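Local coordinates for angiopoietin-related protein 4 (Homo sapiens, PDB 6U1U), which inactivates lipoprotein lipase and so helps regulate triglyceride clearance from the blood, the chain described here being its C-terminal fibrinogen-like domain, at residues Leu103-His108 with Ala122-Gln127; Phe28-Lys33 with His79-Asp84; Gln5-Val10 with Phe18-Gln23. All coordinates share one frame; numbering follows the deposited sequence.

Interaction 1. Residues Leu103-His108 with Ala122-Gln127. With PLM (palmitic acid), chain B.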
loop_
_atom_site.group_PDB
_atom_site.type_symbol
_atom_site.label_atom_id
_atom_site.label_comp_id
_atom_site.label_asym_id
_atom_site.label_seq_id
_atom_site.Cartn_x
_atom_site.Cartn_y
_atom_site.Cartn_z
ATOM N N LEU A 103 -2.409 6.692 -10.088
ATOM C CA LEU A 103 -0.993 7.001 -9.965
ATOM C C LEU A 103 -0.175 5.734 -10.152
ATOM O O LEU A 103 -0.639 4.636 -9.856
ATOM C CB LEU A 103 -0.668 7.586 -8.583
ATOM C CG LEU A 103 -1.654 8.662 -8.134
ATOM C CD1 LEU A 103 -1.345 9.139 -6.730
ATOM C CD2 LEU A 103 -1.599 9.830 -9.139
ATOM N N GLN A 104 1.056 5.895 -10.635
ATOM C CA GLN A 104 1.961 4.761 -10.747
ATOM C C GLN A 104 3.360 5.248 -10.437
ATOM O O GLN A 104 3.758 6.305 -10.930
ATOM C CB GLN A 104 1.913 4.155 -12.161
ATOM C CG GLN A 104 2.450 2.772 -12.292
ATOM C CD GLN A 104 2.126 2.168 -13.675
ATOM O OE1 GLN A 104 3.013 1.721 -14.378
ATOM N NE2 GLN A 104 0.865 2.153 -14.035
ATOM N N PHE A 105 4.103 4.452 -9.697
ATOM C CA PHE A 105 5.486 4.806 -9.313
ATOM C C PHE A 105 6.363 3.568 -9.415
ATOM O O PHE A 105 5.900 2.510 -9.097
ATOM C CB PHE A 105 5.546 5.238 -7.846
ATOM C CG PHE A 105 4.585 6.326 -7.470
ATOM C CD1 PHE A 105 4.897 7.644 -7.679
ATOM C CD2 PHE A 105 3.359 6.027 -6.934
ATOM C CE1 PHE A 105 4.014 8.647 -7.352
ATOM C CE2 PHE A 105 2.469 7.024 -6.621
ATOM C CZ PHE A 105 2.799 8.329 -6.825
ATOM N N SER A 106 7.611 3.750 -9.799
ATOM C CA SER A 106 8.556 2.641 -9.780
ATOM C C SER A 106 9.176 2.577 -8.389
ATOM O O SER A 106 9.593 3.598 -7.872
ATOM C CB SER A 106 9.651 2.836 -10.831
ATOM O OG SER A 106 9.060 2.762 -12.118
ATOM N N VAL A 107 9.165 1.403 -7.763
ATOM C CA VAL A 107 9.701 1.239 -6.408
ATOM C C VAL A 107 10.532 -0.033 -6.324
ATOM O O VAL A 107 10.404 -0.944 -7.146
ATOM C CB VAL A 107 8.580 1.174 -5.326
ATOM C CG1 VAL A 107 7.659 2.385 -5.444
ATOM C CG2 VAL A 107 7.749 -0.124 -5.477
ATOM N N HIS A 108 11.366 -0.104 -5.279
ATOM C CA HIS A 108 11.829 -1.372 -4.741
ATOM C C HIS A 108 11.247 -1.553 -3.346
ATOM O O HIS A 108 10.930 -0.576 -2.654
ATOM C CB HIS A 108 13.372 -1.428 -4.670
ATOM C CG HIS A 108 14.032 -1.503 -6.011
ATOM N ND1 HIS A 108 14.191 -0.405 -6.830
ATOM C CD2 HIS A 108 14.586 -2.549 -6.673
ATOM C CE1 HIS A 108 14.821 -0.770 -7.939
ATOM N NE2 HIS A 108 15.055 -2.070 -7.876
ATOM N N ALA A 122 15.681 9.171 -6.379
ATOM C CA ALA A 122 15.394 10.587 -6.165
ATOM C C ALA A 122 14.316 11.149 -7.105
ATOM O O ALA A 122 13.452 11.912 -6.632
ATOM C CB ALA A 122 16.709 11.376 -6.266
ATOM N N PRO A 123 14.282 10.816 -8.395
ATOM C CA PRO A 123 13.154 11.278 -9.220
ATOM C C PRO A 123 11.798 10.790 -8.723
ATOM O O PRO A 123 10.829 11.546 -8.792
ATOM C CB PRO A 123 13.473 10.704 -10.614
ATOM C CG PRO A 123 14.952 10.480 -10.618
ATOM C CD PRO A 123 15.328 10.141 -9.190
ATOM N N VAL A 124 11.683 9.535 -8.271
ATOM C CA VAL A 124 10.382 9.057 -7.793
ATOM C C VAL A 124 9.987 9.750 -6.492
ATOM O O VAL A 124 8.828 10.163 -6.307
ATOM C CB VAL A 124 10.406 7.524 -7.660
ATOM C CG1 VAL A 124 9.146 7.037 -6.986
ATOM C CG2 VAL A 124 10.567 6.885 -9.058
ATOM N N ALA A 125 10.931 9.891 -5.559
ATOM C CA ALA A 125 10.637 10.667 -4.364
ATOM C C ALA A 125 10.175 12.060 -4.739
ATOM O O ALA A 125 9.304 12.642 -4.074
ATOM C CB ALA A 125 11.870 10.733 -3.454
ATOM N N GLY A 126 10.746 12.617 -5.810
ATOM C CA GLY A 126 10.299 13.929 -6.268
ATOM C C GLY A 126 8.860 13.916 -6.753
ATOM O O GLY A 126 8.096 14.854 -6.486
ATOM N N GLN A 127 8.474 12.856 -7.473
ATOM C CA GLN A 127 7.080 12.706 -7.900
ATOM C C GLN A 127 6.143 12.714 -6.708
ATOM O O GLN A 127 4.976 13.119 -6.828
ATOM C CB GLN A 127 6.876 11.397 -8.656
ATOM C CG GLN A 127 7.656 11.190 -9.939
ATOM C CD GLN A 127 7.214 9.894 -10.621
ATOM O OE1 GLN A 127 7.646 8.790 -10.265
ATOM N NE2 GLN A 127 6.334 10.027 -11.594
HETATM C C1 PLM B . 4.939 15.347 2.881
HETATM O O1 PLM B . 4.427 15.365 4.023
HETATM O O2 PLM B . 4.442 15.919 1.902
HETATM C C2 PLM B . 6.280 14.646 2.702
HETATM C C3 PLM B . 6.604 13.980 1.398
HETATM C C4 PLM B . 7.445 12.729 1.593
HETATM C C5 PLM B . 7.337 11.687 0.514
HETATM C C6 PLM B . 7.604 10.263 0.965
HETATM C C7 PLM B . 6.890 9.212 0.157
HETATM C C8 PLM B . 6.655 7.883 0.829
HETATM C C9 PLM B . 5.315 7.780 1.467
HETATM C CA PLM B . 4.558 6.553 1.172
HETATM C CB PLM B . 4.082 6.401 -0.218
HETATM C CC PLM B . 3.700 5.007 -0.517
HETATM C CD PLM B . 2.892 4.825 -1.727
HETATM C CE PLM B . 3.419 5.583 -2.882
HETATM C CF PLM B . 4.172 4.802 -3.887
HETATM C CG PLM B . 5.621 5.156 -3.924
HETATM O O HOH W 1 7.862 6.283 -11.270
#
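Phe105 and Val124 mark the closest backbone approach of strand segment Leu103-His108 and helix Ala122-Gln127, their CA atoms 6.7 Å apart. The two axes come within 8.8 Å and run roughly antiparallel, with 144° between their N-to-C directions. No direct hydrogen bond joins them. Val124 presents both methyls to the strand: CG1 and CG2 each lie 3.6 Å from Ser106 O, and CG1 also rests 4.1 Å from Phe105 CB. CG1 is the branch that reaches both strand residues, because a chi1 of 172° sets it opposite the backbone N. One helical turn on, Gln127 and the phenyl ring run alongside each other, pointing opposite ways, the amide plane 72° from the ring plane. Gln127 OE1 sits at the ring edge, near the plane, 3.9 Å from Phe105 CD1. Gln127 OE1 also accepts a 2.7 Å bond from the oxygen of a water, which in turn accepts from Ser106 N, so a single water couples the strand backbone to the helix side chain. The ring also meets lipid. PLM CF of the palmitic acid comes up obliquely, 3.4 Å from Phe105 CD2, while PLM CG touches Val107 CG1 at 3.8 Å. Replacing Phe105 by an alanine would probably leave the end of the acyl chain without much of its hydrophobic wall and open a gap beside Val124 and Gln127. Trp196 and Leu128 also touch Phe105, and Leu118 and Leu120 of the neighbouring strand pack on Val107. At its far end the fatty acid is hydrogen-bonded by Thr169 and Lys197. The helix thus packs against a strand whose Phe105 and Val107 border the apolar end of the palmitic acid, in the fibrinogen-like domain.

Interaction 2. Residues Phe28-Lys33 with His79-Asp84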
loop_
_atom_site.group_PDB
_atom_site.type_symbol
_atom_site.label_atom_id
_atom_site.label_comp_id
_atom_site.label_asym_id
_atom_site.label_seq_id
_atom_site.Cartn_x
_atom_site.Cartn_y
_atom_site.Cartn_z
ATOM N N PHE A 28 0.075 -19.439 -2.442
ATOM C CA PHE A 28 -0.999 -18.700 -1.774
ATOM C C PHE A 28 -1.884 -18.051 -2.818
ATOM O O PHE A 28 -1.488 -17.869 -3.967
ATOM C CB PHE A 28 -0.487 -17.643 -0.753
ATOM C CG PHE A 28 0.478 -16.580 -1.336
ATOM C CD1 PHE A 28 -0.007 -15.352 -1.810
ATOM C CD2 PHE A 28 1.842 -16.803 -1.358
ATOM C CE1 PHE A 28 0.917 -14.370 -2.301
ATOM C CE2 PHE A 28 2.750 -15.856 -1.844
ATOM C CZ PHE A 28 2.279 -14.631 -2.324
ATOM N N LEU A 29 -3.087 -17.709 -2.395
ATOM C CA LEU A 29 -4.102 -17.202 -3.308
ATOM C C LEU A 29 -3.998 -15.685 -3.366
ATOM O O LEU A 29 -4.042 -15.036 -2.327
ATOM C CB LEU A 29 -5.475 -17.650 -2.797
ATOM C CG LEU A 29 -6.684 -17.651 -3.743
ATOM C CD1 LEU A 29 -6.536 -18.741 -4.835
ATOM C CD2 LEU A 29 -7.958 -17.844 -2.925
ATOM N N VAL A 30 -3.902 -15.111 -4.580
ATOM C CA VAL A 30 -3.806 -13.661 -4.719
ATOM C C VAL A 30 -4.938 -13.165 -5.612
ATOM O O VAL A 30 -5.562 -13.931 -6.353
ATOM C CB VAL A 30 -2.460 -13.186 -5.313
ATOM C CG1 VAL A 30 -1.350 -13.398 -4.311
ATOM C CG2 VAL A 30 -2.133 -13.880 -6.686
ATOM N N ASN A 31 -5.192 -11.858 -5.529
ATOM C CA ASN A 31 -6.158 -11.198 -6.404
ATOM C C ASN A 31 -5.389 -10.634 -7.584
ATOM O O ASN A 31 -4.575 -9.733 -7.395
ATOM C CB ASN A 31 -6.841 -10.037 -5.678
ATOM C CG ASN A 31 -7.658 -10.489 -4.488
ATOM O OD1 ASN A 31 -7.096 -10.848 -3.416
ATOM N ND2 ASN A 31 -8.981 -10.437 -4.637
ATOM N N CYS A 32 -5.680 -11.103 -8.799
ATOM C CA CYS A 32 -4.980 -10.625 -9.992
ATOM C C CYS A 32 -5.899 -9.710 -10.766
ATOM O O CYS A 32 -7.104 -9.949 -10.846
ATOM C CB CYS A 32 -4.577 -11.755 -10.949
ATOM S SG CYS A 32 -3.363 -12.901 -10.278
ATOM N N LYS A 33 -5.321 -8.657 -11.338
ATOM C CA LYS A 33 -6.044 -7.782 -12.244
ATOM C C LYS A 33 -5.325 -7.889 -13.574
ATOM O O LYS A 33 -4.133 -7.565 -13.668
ATOM C CB LYS A 33 -6.077 -6.330 -11.738
ATOM C CG LYS A 33 -6.891 -5.420 -12.665
ATOM C CD LYS A 33 -6.870 -3.965 -12.239
ATOM C CE LYS A 33 -7.754 -3.142 -13.214
ATOM N NZ LYS A 33 -7.830 -1.702 -12.863
ATOM N N HIS A 79 6.566 -8.924 -0.589
ATOM C CA HIS A 79 7.992 -9.005 -0.844
ATOM C C HIS A 79 8.366 -10.333 -1.494
ATOM O O HIS A 79 9.328 -10.387 -2.261
ATOM C CB HIS A 79 8.788 -8.801 0.458
ATOM C CG HIS A 79 10.265 -8.902 0.242
ATOM N ND1 HIS A 79 10.979 -10.048 0.524
ATOM C CD2 HIS A 79 11.139 -8.035 -0.323
ATOM C CE1 HIS A 79 12.244 -9.865 0.176
ATOM N NE2 HIS A 79 12.365 -8.654 -0.341
ATOM N N SER A 80 7.624 -11.411 -1.232
ATOM C CA SER A 80 7.959 -12.648 -1.943
ATOM C C SER A 80 7.709 -12.499 -3.436
ATOM O O SER A 80 8.421 -13.110 -4.257
ATOM C CB SER A 80 7.181 -13.840 -1.368
ATOM O OG SER A 80 5.837 -13.830 -1.778
ATOM N N ILE A 81 6.745 -11.668 -3.797
ATOM C CA ILE A 81 6.449 -11.414 -5.204
ATOM C C ILE A 81 7.484 -10.482 -5.820
ATOM O O ILE A 81 7.970 -10.731 -6.928
ATOM C CB ILE A 81 5.019 -10.855 -5.348
ATOM C CG1 ILE A 81 3.999 -11.929 -4.994
ATOM C CG2 ILE A 81 4.773 -10.300 -6.772
ATOM C CD1 ILE A 81 2.560 -11.345 -4.786
ATOM N N THR A 82 7.833 -9.381 -5.133
ATOM C CA THR A 82 8.784 -8.439 -5.717
ATOM C C THR A 82 10.214 -8.952 -5.700
ATOM O O THR A 82 10.995 -8.604 -6.604
ATOM C CB THR A 82 8.766 -7.077 -4.982
ATOM O OG1 THR A 82 9.218 -7.256 -3.616
ATOM C CG2 THR A 82 7.366 -6.464 -5.005
ATOM N N GLY A 83 10.586 -9.735 -4.687
ATOM C CA GLY A 83 12.006 -9.951 -4.420
ATOM C C GLY A 83 12.735 -8.627 -4.372
ATOM O O GLY A 83 12.226 -7.630 -3.847
ATOM N N ASP A 84 13.942 -8.605 -4.942
ATOM C CA ASP A 84 14.728 -7.390 -5.115
ATOM C C ASP A 84 14.460 -6.671 -6.426
ATOM O O ASP A 84 15.238 -5.787 -6.794
ATOM C CB ASP A 84 16.230 -7.721 -5.075
ATOM C CG ASP A 84 16.693 -8.202 -3.726
ATOM O OD1 ASP A 84 16.043 -7.877 -2.705
ATOM O OD2 ASP A 84 17.722 -8.922 -3.690
#
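Phe28 points its ring from strand segment Phe28-Lys33 at the helix end of His79-Asp84, meeting it with an edge. Ser80 OG and Ile81 CD1 both lie near the plane of the ring, at the rim formed by CE2 and CZ. Ser80 OG is 3.7 Å from Phe28 CZ and from Phe28 CE2, whereas Ile81 CD1 is 4.1 Å from Phe28 CZ. With chi1 at 57°, CG of Phe28 sits between the backbone N and the carbonyl carbon, a setting that carries the ring out toward the helix. The side chains of Phe28 and Ile81 pass at a slant, with Ile81 CG1 and CD1 both close to Phe28 CZ. Val30 CG1 makes a looser contact, 4.4 Å from Ile81 CD1. The backbones themselves stay well apart: the nearest CA atoms, those of Val30 and Ile81, are 10.5 Å from each other, and side chains span the whole interval. Beyond the pair, Pro22 touches both Phe28 and Ser80, while Thr41 and Pro215 pack on Ile81. The helix closes with Gly83 N bonded to His79 O at 2.8 Å, and Gly83 then leaves helical geometry with positive phi. Ser80 OG is hydrogen-bonded to Lys77 O one turn back, which ties this hydroxyl to its own helix although it borders an aromatic rim. With no hydrogen bond across the interface, the contact is van der Waals packing, mostly apolar, and the polarity of the Ser80 hydroxyl at the ring edge is met within the helix.

Interaction 3. Residues Gln5-Val10 with Phe18-Gln23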
loop_
_atom_site.group_PDB
_atom_site.type_symbol
_atom_site.label_atom_id
_atom_site.label_comp_id
_atom_site.label_asym_id
_atom_site.label_seq_id
_atom_site.Cartn_x
_atom_site.Cartn_y
_atom_site.Cartn_z
ATOM N N GLN A 5 1.696 -11.555 -13.240
ATOM C CA GLN A 5 2.212 -11.314 -14.592
ATOM C C GLN A 5 2.580 -12.631 -15.267
ATOM O O GLN A 5 2.346 -12.809 -16.473
ATOM C CB GLN A 5 3.404 -10.335 -14.541
ATOM C CG GLN A 5 4.203 -10.204 -15.862
ATOM C CD GLN A 5 3.356 -9.709 -17.016
ATOM O OE1 GLN A 5 2.304 -9.120 -16.806
ATOM N NE2 GLN A 5 3.832 -9.920 -18.259
ATOM N N GLU A 6 3.111 -13.591 -14.507
ATOM C CA GLU A 6 3.331 -14.911 -15.085
ATOM C C GLU A 6 2.018 -15.534 -15.529
ATOM O O GLU A 6 1.951 -16.184 -16.579
ATOM C CB GLU A 6 4.027 -15.825 -14.086
ATOM C CG GLU A 6 4.745 -17.001 -14.699
ATOM C CD GLU A 6 5.891 -17.483 -13.805
ATOM O OE1 GLU A 6 6.691 -16.639 -13.343
ATOM O OE2 GLU A 6 5.987 -18.696 -13.563
ATOM N N LEU A 7 0.968 -15.387 -14.711
ATOM C CA LEU A 7 -0.336 -15.929 -15.103
ATOM C C LEU A 7 -0.826 -15.268 -16.386
ATOM O O LEU A 7 -1.383 -15.934 -17.267
ATOM C CB LEU A 7 -1.349 -15.701 -13.996
ATOM C CG LEU A 7 -1.330 -16.770 -12.919
ATOM C CD1 LEU A 7 -2.143 -16.294 -11.691
ATOM C CD2 LEU A 7 -1.927 -18.044 -13.504
ATOM N N PHE A 8 -0.637 -13.961 -16.490
ATOM C CA PHE A 8 -0.968 -13.240 -17.719
ATOM C C PHE A 8 -0.179 -13.803 -18.895
ATOM O O PHE A 8 -0.735 -14.051 -19.974
ATOM C CB PHE A 8 -0.664 -11.747 -17.507
ATOM C CG PHE A 8 -0.788 -10.895 -18.752
ATOM C CD1 PHE A 8 -2.010 -10.378 -19.130
ATOM C CD2 PHE A 8 0.328 -10.581 -19.489
ATOM C CE1 PHE A 8 -2.115 -9.584 -20.288
ATOM C CE2 PHE A 8 0.222 -9.787 -20.637
ATOM C CZ PHE A 8 -0.991 -9.288 -21.014
ATOM N N GLN A 9 1.116 -14.049 -18.697
ATOM C CA GLN A 9 1.964 -14.508 -19.794
ATOM C C GLN A 9 1.586 -15.901 -20.293
ATOM O O GLN A 9 1.798 -16.206 -21.474
ATOM C CB GLN A 9 3.434 -14.480 -19.375
ATOM C CG GLN A 9 3.986 -13.120 -19.143
ATOM C CD GLN A 9 5.362 -13.197 -18.480
ATOM O OE1 GLN A 9 6.074 -12.200 -18.374
ATOM N NE2 GLN A 9 5.734 -14.398 -18.027
ATOM N N VAL A 10 1.030 -16.761 -19.435
ATOM C CA VAL A 10 0.553 -18.054 -19.894
ATOM C C VAL A 10 -0.860 -17.980 -20.459
ATOM O O VAL A 10 -1.367 -19.004 -20.917
ATOM C CB VAL A 10 0.641 -19.132 -18.793
ATOM C CG1 VAL A 10 2.116 -19.336 -18.374
ATOM C CG2 VAL A 10 -0.197 -18.781 -17.578
ATOM N N PHE A 18 -6.391 -16.312 -7.806
ATOM C CA PHE A 18 -5.557 -17.333 -8.435
ATOM C C PHE A 18 -4.425 -17.757 -7.509
ATOM O O PHE A 18 -3.863 -16.942 -6.777
ATOM C CB PHE A 18 -4.907 -16.834 -9.732
ATOM C CG PHE A 18 -5.897 -16.496 -10.799
ATOM C CD1 PHE A 18 -6.318 -17.470 -11.694
ATOM C CD2 PHE A 18 -6.421 -15.215 -10.898
ATOM C CE1 PHE A 18 -7.238 -17.182 -12.697
ATOM C CE2 PHE A 18 -7.364 -14.914 -11.905
ATOM C CZ PHE A 18 -7.776 -15.895 -12.796
ATOM N N GLU A 19 -4.055 -19.041 -7.597
ATOM C CA GLU A 19 -2.922 -19.556 -6.842
ATOM C C GLU A 19 -1.607 -19.177 -7.530
ATOM O O GLU A 19 -1.463 -19.350 -8.745
ATOM C CB GLU A 19 -3.016 -21.086 -6.717
ATOM C CG GLU A 19 -4.354 -21.592 -6.199
ATOM C CD GLU A 19 -4.577 -23.107 -6.463
ATOM O OE1 GLU A 19 -3.621 -23.896 -6.281
ATOM O OE2 GLU A 19 -5.692 -23.500 -6.870
ATOM N N ILE A 20 -0.654 -18.643 -6.763
ATOM C CA ILE A 20 0.693 -18.377 -7.256
ATOM C C ILE A 20 1.662 -18.981 -6.257
ATOM O O ILE A 20 1.282 -19.395 -5.152
ATOM C CB ILE A 20 1.015 -16.871 -7.444
ATOM C CG1 ILE A 20 0.863 -16.130 -6.101
ATOM C CG2 ILE A 20 0.119 -16.245 -8.530
ATOM C CD1 ILE A 20 1.544 -14.758 -6.064
ATOM N N GLN A 21 2.919 -19.086 -6.678
ATOM C CA GLN A 21 3.961 -19.591 -5.790
ATOM C C GLN A 21 5.269 -18.939 -6.137
ATOM O O GLN A 21 6.038 -19.443 -6.966
ATOM C CB GLN A 21 4.098 -21.111 -5.852
ATOM C CG GLN A 21 5.089 -21.597 -4.791
ATOM C CD GLN A 21 5.039 -23.090 -4.564
ATOM O OE1 GLN A 21 4.584 -23.840 -5.429
ATOM N NE2 GLN A 21 5.500 -23.525 -3.400
ATOM N N PRO A 22 5.566 -17.799 -5.517
ATOM C CA PRO A 22 6.869 -17.164 -5.703
ATOM C C PRO A 22 8.012 -18.069 -5.281
ATOM O O PRO A 22 7.856 -18.961 -4.445
ATOM C CB PRO A 22 6.791 -15.930 -4.797
ATOM C CG PRO A 22 5.350 -15.646 -4.688
ATOM C CD PRO A 22 4.661 -16.995 -4.680
ATOM N N GLN A 23 9.164 -17.812 -5.892
ATOM C CA GLN A 23 10.412 -18.457 -5.523
ATOM C C GLN A 23 10.587 -18.446 -4.014
ATOM O O GLN A 23 10.504 -17.391 -3.382
ATOM C CB GLN A 23 11.566 -17.698 -6.185
ATOM C CG GLN A 23 12.936 -18.295 -5.965
ATOM C CD GLN A 23 13.386 -19.155 -7.138
ATOM O OE1 GLN A 23 14.005 -18.657 -8.089
ATOM N NE2 GLN A 23 13.082 -20.455 -7.075
#
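Leu7 reaches from helix segment Gln5-Val10 onto strand segment Phe18-Gln23 through one methyl, CD1. Leu7 CD1 packs tightly on Phe18 CB, 3.4 Å away, and lies 3.9 Å from Ile20 CG2, so it bridges two residues on the strand. Leu7 CD1 stands oblique to the phenyl ring, 3.9 Å from Phe18 CG, and the two side chains run across one another at an angle. A chi1 of -85° leaves Leu7 CG roughly anti to the carbonyl carbon and directs the branch toward the strand. Behind this first shell, Pro1 and Met34 also touch Leu7, and Ile20 leans on Val30 and Ile81. The helix is steadied on its own account: Gln9 N bonds to Gln5 O at 2.8 Å, and the side chain of Gln5 joins that of Gln9 through Gln5 NE2 and Gln9 OE1, 3.2 Å apart. Glu6 forms a salt bridge with Arg2, and Gln5 OE1 accepts from Gly39 N. With the axes 110° apart, the short N-terminal helix lies crosswise over the edge strand of the antiparallel sheet, in the N-terminal part of the fibrinogen-like domain.

In the fold
Along the chain, interaction 3 closes first, then interaction 2, then interaction 1. Interactions 2 and 3 are neighbours, their centres 8 Å apart, because strands 16-20 and 28-35 pair antiparallel: Val30 N lies 2.9 Å from Phe18 O, a probable hydrogen bond. The Cys4-Cys32 disulfide further ties helix 4-9 to strand 28-35. Interaction 1 lies about 20 Å from interaction 2 and 25 Å from interaction 3 between centres, on strand 100-109 of the same sheet; it touches interaction 2 where His108 CD2 packs 3.3 Å from Asp84 O. One antiparallel sheet therefore links the N-terminal packing to the strand bordering the palmitic acid, all within a single fibrinogen-like domain.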